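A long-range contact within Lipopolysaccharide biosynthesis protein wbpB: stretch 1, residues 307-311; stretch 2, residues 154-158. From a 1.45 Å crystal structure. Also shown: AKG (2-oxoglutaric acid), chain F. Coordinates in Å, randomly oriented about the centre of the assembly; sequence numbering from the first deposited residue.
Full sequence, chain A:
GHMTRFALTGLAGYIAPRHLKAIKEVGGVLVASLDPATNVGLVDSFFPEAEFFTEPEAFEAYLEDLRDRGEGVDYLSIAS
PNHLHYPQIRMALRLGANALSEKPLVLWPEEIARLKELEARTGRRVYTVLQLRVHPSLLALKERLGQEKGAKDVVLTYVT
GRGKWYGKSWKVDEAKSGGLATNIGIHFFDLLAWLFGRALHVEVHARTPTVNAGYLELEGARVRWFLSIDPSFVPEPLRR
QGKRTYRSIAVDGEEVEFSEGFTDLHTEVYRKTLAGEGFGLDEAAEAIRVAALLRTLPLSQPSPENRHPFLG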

# COMPACT_ATOMS: atom_id res chain seq x y z
N ARG A 307 4.56 16.91 -40.49
CA ARG A 307 4.35 15.55 -40.05
C ARG A 307 5.66 14.82 -39.79
O ARG A 307 6.47 14.67 -40.71
CB ARG A 307 3.56 14.79 -41.13
CG ARG A 307 3.08 13.40 -40.73
CD ARG A 307 2.50 12.60 -41.92
NE ARG A 307 1.57 13.41 -42.70
CZ ARG A 307 1.58 13.53 -44.03
NH1 ARG A 307 2.48 12.89 -44.76
NH2 ARG A 307 0.68 14.30 -44.62
N HIS A 308 5.89 14.29 -38.58
CA HIS A 308 7.11 13.51 -38.35
C HIS A 308 7.18 12.34 -39.32
O HIS A 308 6.15 11.75 -39.59
CB HIS A 308 7.16 13.06 -36.88
CG HIS A 308 8.45 12.39 -36.51
ND1 HIS A 308 8.73 11.09 -36.89
CD2 HIS A 308 9.55 12.84 -35.86
CE1 HIS A 308 9.92 10.75 -36.43
NE2 HIS A 308 10.44 11.79 -35.80
N PRO A 309 8.38 12.01 -39.85
CA PRO A 309 8.46 10.91 -40.83
C PRO A 309 7.84 9.60 -40.37
O PRO A 309 7.37 8.82 -41.22
CB PRO A 309 9.97 10.76 -41.07
CG PRO A 309 10.50 12.13 -40.81
CD PRO A 309 9.65 12.72 -39.69
N PHE A 310 7.92 9.27 -39.09
CA PHE A 310 7.34 8.00 -38.63
C PHE A 310 5.82 7.95 -38.83
O PHE A 310 5.22 6.88 -38.82
CB PHE A 310 7.72 7.72 -37.18
CG PHE A 310 9.15 7.25 -36.97
CD1 PHE A 310 10.12 7.39 -37.95
CD2 PHE A 310 9.54 6.80 -35.71
CE1 PHE A 310 11.43 6.99 -37.70
CE2 PHE A 310 10.82 6.42 -35.46
CZ PHE A 310 11.78 6.47 -36.45
N LEU A 311 5.19 9.10 -39.03
CA LEU A 311 3.74 9.12 -39.29
C LEU A 311 3.35 8.82 -40.74
O LEU A 311 2.17 8.80 -41.10
CB LEU A 311 3.16 10.47 -38.86
CG LEU A 311 2.76 10.52 -37.39
CD1 LEU A 311 3.78 9.88 -36.50
CD2 LEU A 311 2.35 11.92 -36.93
C1 AKG F . 12.01 8.06 -17.11
O1 AKG F . 11.87 6.83 -17.34
O2 AKG F . 11.29 8.65 -16.30
C2 AKG F . 13.09 8.84 -17.67
O5 AKG F . 13.17 10.04 -17.39
C3 AKG F . 14.08 8.22 -18.62
C4 AKG F . 13.59 8.48 -20.04
C5 AKG F . 14.40 7.75 -21.10
O3 AKG F . 14.66 6.54 -20.94
O4 AKG F . 14.78 8.36 -22.10
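Stretch 2 (154-158) VVLTY

This is a small contact, burying 194 Å² over both sides, in which a buried histidine just before a short 3-10 segment is hydrogen-bonded to a β-strand and flanked by apolar contacts. Residues 154-158 are extended throughout, part of a strand that runs on in both directions. The backbones stay well apart, the nearest CA atoms being those of His308 and Val155 at 7.1 Å, so side chains bridge the gap. As expected for a strand, the CA-to-CB bonds alternate: those of Val155 and Thr157 point toward the turn, while that of Leu156 between them points away.

His308 carries the polar link. With chi1 in the t rotamer, its ring brings NE2 to 2.9 Å from Thr157 OG1, a hydrogen bond at the ring edge in which either atom could be the donor. Its other nitrogen, ND1, accepts a hydrogen bond from Phe310 N at 3.0 Å, so the imidazole ties its own turn together while reaching the strand.

The branched side chains of the strand also offer methyl groups. Val155 CG1 lies 3.5 Å from His308 NE2 and 4.1 Å from Pro309 CD, the latter an apolar contact, whereas Thr157 CG2 approaches Phe310 CE2 at 3.6 Å. Threonine thus serves both needs, its hydroxyl meeting the histidine and its methyl the phenylalanine.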

# COMPACT_ATOMS: atom_id res chain seq x y z
N VAL A 154 14.09 20.82 -37.59
CA VAL A 154 14.59 19.80 -36.65
C VAL A 154 13.63 18.62 -36.66
O VAL A 154 12.40 18.82 -36.68
CB VAL A 154 14.61 20.38 -35.23
CG1 VAL A 154 15.05 19.26 -34.23
CG2 VAL A 154 15.56 21.57 -35.11
N VAL A 155 14.18 17.42 -36.64
CA VAL A 155 13.37 16.22 -36.44
C VAL A 155 13.86 15.59 -35.15
O VAL A 155 15.05 15.27 -35.02
CB VAL A 155 13.53 15.23 -37.60
CG1 VAL A 155 12.76 13.96 -37.29
CG2 VAL A 155 13.00 15.85 -38.89
N LEU A 156 12.97 15.44 -34.18
CA LEU A 156 13.33 14.87 -32.86
C LEU A 156 12.60 13.55 -32.78
O LEU A 156 11.38 13.49 -32.94
CB LEU A 156 12.74 15.78 -31.76
CG LEU A 156 13.26 15.59 -30.34
CD1 LEU A 156 12.85 14.26 -29.73
CD2 LEU A 156 14.78 15.85 -30.24
N THR A 157 13.36 12.47 -32.57
CA THR A 157 12.78 11.14 -32.44
C THR A 157 13.26 10.53 -31.13
O THR A 157 14.46 10.57 -30.82
CB THR A 157 13.29 10.25 -33.59
OG1 THR A 157 13.01 10.90 -34.83
CG2 THR A 157 12.55 8.90 -33.59
N TYR A 158 12.32 10.11 -30.30
CA TYR A 158 12.64 9.74 -28.92
C TYR A 158 11.91 8.45 -28.60
O TYR A 158 10.70 8.46 -28.31
CB TYR A 158 12.21 10.89 -27.97
CG TYR A 158 12.92 10.86 -26.64
CD1 TYR A 158 12.56 9.96 -25.63
CD2 TYR A 158 14.00 11.70 -26.41
CE1 TYR A 158 13.23 9.97 -24.40
CE2 TYR A 158 14.70 11.70 -25.21
CZ TYR A 158 14.31 10.84 -24.21
OH TYR A 158 14.98 10.81 -23.00